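Side-chain contacts in 432aa long hypothetical deoxyribodipyrimidine photolyase (Sulfolobus tokodaii, PDB 2E0I), which probably repairs ultraviolet-damaged DNA as a light-driven deoxyribodipyrimidine photolyase, and binds two FAD molecules, one of them implicated as a light-harvesting cofactor: residues 60-63 with 64-68; 418-421 with 422-425. All coordinates share one frame; numbering follows the deposited sequence.

Contacts 1 and 2 are two worked examples of side chains meeting one helical turn apart, each within a single stretch of helix. Contact 1 spans the last turn of helix 48-66 and carries a salt bridge, in the part of the chain that holds the photolyase family's parallel sheet; contact 2 lies on helix 414-427, in the part that belongs to the FAD-binding domain family. They sit on opposite sides of the chain's centre, their own centres about 54 Å apart, and do not touch. Neither reaches a flavin: the side chain of Leu61 in contact 1 lies about 10 Å from a bound FAD, that of Tyr425 in contact 2 about 13 Å.

Contact 1 of 2, residues 60-63 with 64-68; sequences ELDD and ELRKK
Asp62 and Arg66, one helical turn apart, form an i to i+4 salt bridge in which a single carboxylate oxygen, Asp62 OD2, meets the guanidinium of Arg66 at its edge. Arg66 NE donates to Asp62 OD2 at 2.8 Å. The carboxylate oxygen is met on its syn side, with the donor well out of the carboxylate plane, and the two flat groups are turned 74° against each other, unlike the coplanar, two-pronged pairing of a carboxylate with a guanidinium. The shapes of both side chains suit this meeting: Asp62 CG lies opposite the backbone N (chi1 -180°), and Arg66 is extended from CG to NE, with Arg66 CG passing 3.3 Å from Asp62 O. The other carboxylate oxygen, Asp62 OD1, is bonded to the backbone N of Leu72, which probably helps fix the carboxylate's rotation. On another side of the helix, Glu64 bends at chi2 (-59°) and takes Arg190 as its salt-bridge partner through OE1; Lys67 NZ approaches Glu64 OE1 only at a long 3.7 Å. Backbone bonds run from Glu64 N to Glu60 O and from Lys67 N to Asp63 O. The end of helix 48-66 lies beside helix 189-196, touched by Glu60 and Lys67; Leu61 packs on Leu13, and Asp62 and Arg66 border Arg71, in the loop leading to strand 73-76 at one edge of the parallel sheet.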
loop_
_atom_site.group_PDB
_atom_site.type_symbol
_atom_site.label_atom_id
_atom_site.label_comp_id
_atom_site.label_asym_id
_atom_site.label_seq_id
_atom_site.Cartn_x
_atom_site.Cartn_y
_atom_site.Cartn_z
ATOM N N GLU A 60 12.201 13.375 -7.636
ATOM C CA GLU A 60 13.451 13.219 -6.898
ATOM C C GLU A 60 14.408 12.278 -7.636
ATOM O O GLU A 60 15.608 12.553 -7.742
ATOM C CB GLU A 60 13.190 12.684 -5.480
ATOM C CG GLU A 60 14.093 13.332 -4.430
ATOM C CD GLU A 60 14.292 12.497 -3.154
ATOM O OE1 GLU A 60 14.981 11.449 -3.213
ATOM O OE2 GLU A 60 13.768 12.903 -2.089
ATOM N N LEU A 61 13.864 11.173 -8.148
ATOM C CA LEU A 61 14.645 10.175 -8.883
ATOM C C LEU A 61 15.282 10.816 -10.112
ATOM O O LEU A 61 16.410 10.491 -10.485
ATOM C CB LEU A 61 13.741 9.020 -9.313
ATOM C CG LEU A 61 14.373 7.915 -10.162
ATOM C CD1 LEU A 61 15.328 7.101 -9.298
ATOM C CD2 LEU A 61 13.280 7.023 -10.757
ATOM N N ASP A 62 14.547 11.729 -10.740
ATOM C CA ASP A 62 15.054 12.426 -11.909
ATOM C C ASP A 62 16.276 13.281 -11.547
ATOM O O ASP A 62 17.194 13.428 -12.348
ATOM C CB ASP A 62 13.965 13.309 -12.509
ATOM C CG ASP A 62 14.443 14.059 -13.743
ATOM O OD1 ASP A 62 14.712 13.415 -14.780
ATOM O OD2 ASP A 62 14.559 15.300 -13.666
ATOM N N ASP A 63 16.298 13.843 -10.344
ATOM C CA ASP A 63 17.437 14.647 -9.934
ATOM C C ASP A 63 18.646 13.763 -9.777
ATOM O O ASP A 63 19.736 14.115 -10.211
ATOM C CB ASP A 63 17.157 15.349 -8.616
ATOM C CG ASP A 63 16.044 16.351 -8.735
ATOM O OD1 ASP A 63 15.655 16.938 -7.696
ATOM O OD2 ASP A 63 15.562 16.546 -9.880
ATOM N N GLU A 64 18.460 12.611 -9.149
ATOM C CA GLU A 64 19.567 11.696 -8.955
ATOM C C GLU A 64 20.156 11.288 -10.292
ATOM O O GLU A 64 21.366 11.076 -10.409
ATOM C CB GLU A 64 19.099 10.474 -8.180
ATOM C CG GLU A 64 18.705 10.828 -6.767
ATOM C CD GLU A 64 19.851 11.456 -5.979
ATOM O OE1 GLU A 64 19.579 12.155 -4.979
ATOM O OE2 GLU A 64 21.029 11.245 -6.355
ATOM N N LEU A 65 19.299 11.192 -11.305
ATOM C CA LEU A 65 19.741 10.819 -12.639
ATOM C C LEU A 65 20.479 11.962 -13.337
ATOM O O LEU A 65 21.409 11.731 -14.120
ATOM C CB LEU A 65 18.544 10.360 -13.483
ATOM C CG LEU A 65 18.009 8.962 -13.146
ATOM C CD1 LEU A 65 16.765 8.657 -13.954
ATOM C CD2 LEU A 65 19.082 7.930 -13.426
ATOM N N ARG A 66 20.073 13.197 -13.055
ATOM C CA ARG A 66 20.724 14.339 -13.674
ATOM C C ARG A 66 22.116 14.510 -13.098
ATOM O O ARG A 66 23.012 15.021 -13.764
ATOM C CB ARG A 66 19.888 15.610 -13.486
ATOM C CG ARG A 66 18.646 15.604 -14.347
ATOM C CD ARG A 66 17.815 16.862 -14.233
ATOM N NE ARG A 66 16.566 16.697 -14.980
ATOM C CZ ARG A 66 16.439 16.808 -16.304
ATOM N NH1 ARG A 66 17.486 17.104 -17.051
ATOM N NH2 ARG A 66 15.263 16.582 -16.889
ATOM N N LYS A 67 22.300 14.058 -11.864
ATOM C CA LYS A 67 23.600 14.154 -11.215
ATOM C C LYS A 67 24.516 13.088 -11.791
ATOM O O LYS A 67 25.648 12.922 -11.340
ATOM C CB LYS A 67 23.466 13.957 -9.703
ATOM C CG LYS A 67 22.683 15.042 -9.000
ATOM C CD LYS A 67 22.459 14.691 -7.536
ATOM C CE LYS A 67 21.616 15.760 -6.836
ATOM N NZ LYS A 67 21.278 15.412 -5.421
ATOM N N LYS A 68 24.012 12.356 -12.780
ATOM C CA LYS A 68 24.785 11.307 -13.436
ATOM C C LYS A 68 24.772 11.516 -14.939
ATOM O O LYS A 68 24.951 10.569 -15.718
ATOM C CB LYS A 68 24.224 9.933 -13.097
ATOM C CG LYS A 68 24.242 9.669 -11.625
ATOM C CD LYS A 68 24.050 8.211 -11.298
ATOM C CE LYS A 68 24.287 8.005 -9.817
ATOM N NZ LYS A 68 24.299 6.575 -9.442
#

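Contact 2 of 2, residues 418-421 with 422-425; sequences VNYV and KSEY
Glu424 lies alongside Tyr420, one turn earlier in the helix, and its side chain shows how an acidic residue can lay its methylene over an aromatic ring and bring its carboxylate close to the hydroxyl. Glu424 CB sits 3.3 Å from Val421 O. Glu424 CG lies beside the backbone N, opposite the carbonyl carbon (chi1 -86°), which sets it over one face of the Tyr420 ring, 3.5 Å from Tyr420 CZ. The chain then bends at chi2 (-75°), carrying CD toward the phenol end, and at the tip Glu424 OE2 lies 2.9 Å from Tyr420 OH. The side chains point the same way, but ring and carboxylate planes stand 53° apart. At the backbone, Tyr420 O accepts two bonds, one from Glu424 N and one from the hydroxyl of Ser423, whose OG is turned back onto the helix. On another side of the helix, Val421 CG1 packs 3.6 Å from Tyr425 CE2, while Val421 O meets that ring at its edge, in plane. Tyr425 OH bonds to Ala354 O, and its ring stands edge-to-face with Phe362. That buried side seats helix 414-427 against helix 309-322, where Val418 meets Phe317 and Val322 and Tyr425 meets Val320.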
loop_
_atom_site.group_PDB
_atom_site.type_symbol
_atom_site.label_atom_id
_atom_site.label_comp_id
_atom_site.label_asym_id
_atom_site.label_seq_id
_atom_site.Cartn_x
_atom_site.Cartn_y
_atom_site.Cartn_z
ATOM N N VAL A 418 -22.984 -6.931 15.408
ATOM C CA VAL A 418 -21.916 -7.928 15.386
ATOM C C VAL A 418 -22.455 -9.333 15.591
ATOM O O VAL A 418 -21.972 -10.278 14.972
ATOM C CB VAL A 418 -20.843 -7.657 16.468
ATOM C CG1 VAL A 418 -19.762 -8.719 16.392
ATOM C CG2 VAL A 418 -20.221 -6.291 16.267
ATOM N N ASN A 419 -23.449 -9.473 16.465
ATOM C CA ASN A 419 -24.042 -10.780 16.721
ATOM C C ASN A 419 -24.785 -11.267 15.492
ATOM O O ASN A 419 -24.694 -12.437 15.126
ATOM C CB ASN A 419 -24.997 -10.720 17.911
ATOM C CG ASN A 419 -24.267 -10.612 19.231
ATOM O OD1 ASN A 419 -23.404 -11.429 19.539
ATOM N ND2 ASN A 419 -24.609 -9.606 20.017
ATOM N N TYR A 420 -25.518 -10.363 14.852
ATOM C CA TYR A 420 -26.257 -10.727 13.658
ATOM C C TYR A 420 -25.299 -11.097 12.530
ATOM O O TYR A 420 -25.466 -12.120 11.873
ATOM C CB TYR A 420 -27.168 -9.586 13.207
ATOM C CG TYR A 420 -27.842 -9.910 11.901
ATOM C CD1 TYR A 420 -27.372 -9.381 10.703
ATOM C CD2 TYR A 420 -28.894 -10.824 11.851
ATOM C CE1 TYR A 420 -27.930 -9.759 9.485
ATOM C CE2 TYR A 420 -29.460 -11.206 10.642
ATOM C CZ TYR A 420 -28.974 -10.672 9.462
ATOM O OH TYR A 420 -29.531 -11.053 8.262
ATOM N N VAL A 421 -24.288 -10.265 12.313
ATOM C CA VAL A 421 -23.329 -10.525 11.252
ATOM C C VAL A 421 -22.678 -11.883 11.452
ATOM O O VAL A 421 -22.493 -12.634 10.502
ATOM C CB VAL A 421 -22.234 -9.438 11.191
ATOM C CG1 VAL A 421 -21.235 -9.780 10.097
ATOM C CG2 VAL A 421 -22.865 -8.072 10.926
ATOM N N LYS A 422 -22.339 -12.209 12.691
ATOM C CA LYS A 422 -21.711 -13.491 12.961
ATOM C C LYS A 422 -22.648 -14.662 12.675
ATOM O O LYS A 422 -22.246 -15.666 12.083
ATOM C CB LYS A 422 -21.229 -13.570 14.407
ATOM C CG LYS A 422 -20.629 -14.924 14.711
ATOM C CD LYS A 422 -19.811 -14.966 15.980
ATOM C CE LYS A 422 -19.224 -16.366 16.145
ATOM N NZ LYS A 422 -18.170 -16.456 17.189
ATOM N N SER A 423 -23.899 -14.541 13.107
ATOM C CA SER A 423 -24.863 -15.601 12.876
ATOM C C SER A 423 -24.952 -15.816 11.373
ATOM O O SER A 423 -25.046 -16.954 10.911
ATOM C CB SER A 423 -26.231 -15.220 13.451
ATOM O OG SER A 423 -26.746 -14.067 12.817
ATOM N N GLU A 424 -24.899 -14.720 10.615
ATOM C CA GLU A 424 -24.967 -14.788 9.157
ATOM C C GLU A 424 -23.772 -15.553 8.589
ATOM O O GLU A 424 -23.891 -16.247 7.579
ATOM C CB GLU A 424 -25.028 -13.379 8.555
ATOM C CG GLU A 424 -26.433 -12.798 8.453
ATOM C CD GLU A 424 -27.254 -13.417 7.320
ATOM O OE1 GLU A 424 -27.350 -14.665 7.254
ATOM O OE2 GLU A 424 -27.809 -12.650 6.496
ATOM N N TYR A 425 -22.622 -15.425 9.246
ATOM C CA TYR A 425 -21.414 -16.123 8.820
ATOM C C TYR A 425 -21.568 -17.611 9.089
ATOM O O TYR A 425 -21.379 -18.425 8.191
ATOM C CB TYR A 425 -20.198 -15.604 9.577
ATOM C CG TYR A 425 -19.445 -14.488 8.888
ATOM C CD1 TYR A 425 -18.185 -14.713 8.337
ATOM C CD2 TYR A 425 -19.973 -13.204 8.818
ATOM C CE1 TYR A 425 -17.468 -13.682 7.737
ATOM C CE2 TYR A 425 -19.264 -12.167 8.218
ATOM C CZ TYR A 425 -18.013 -12.415 7.684
ATOM O OH TYR A 425 -17.298 -11.395 7.109
#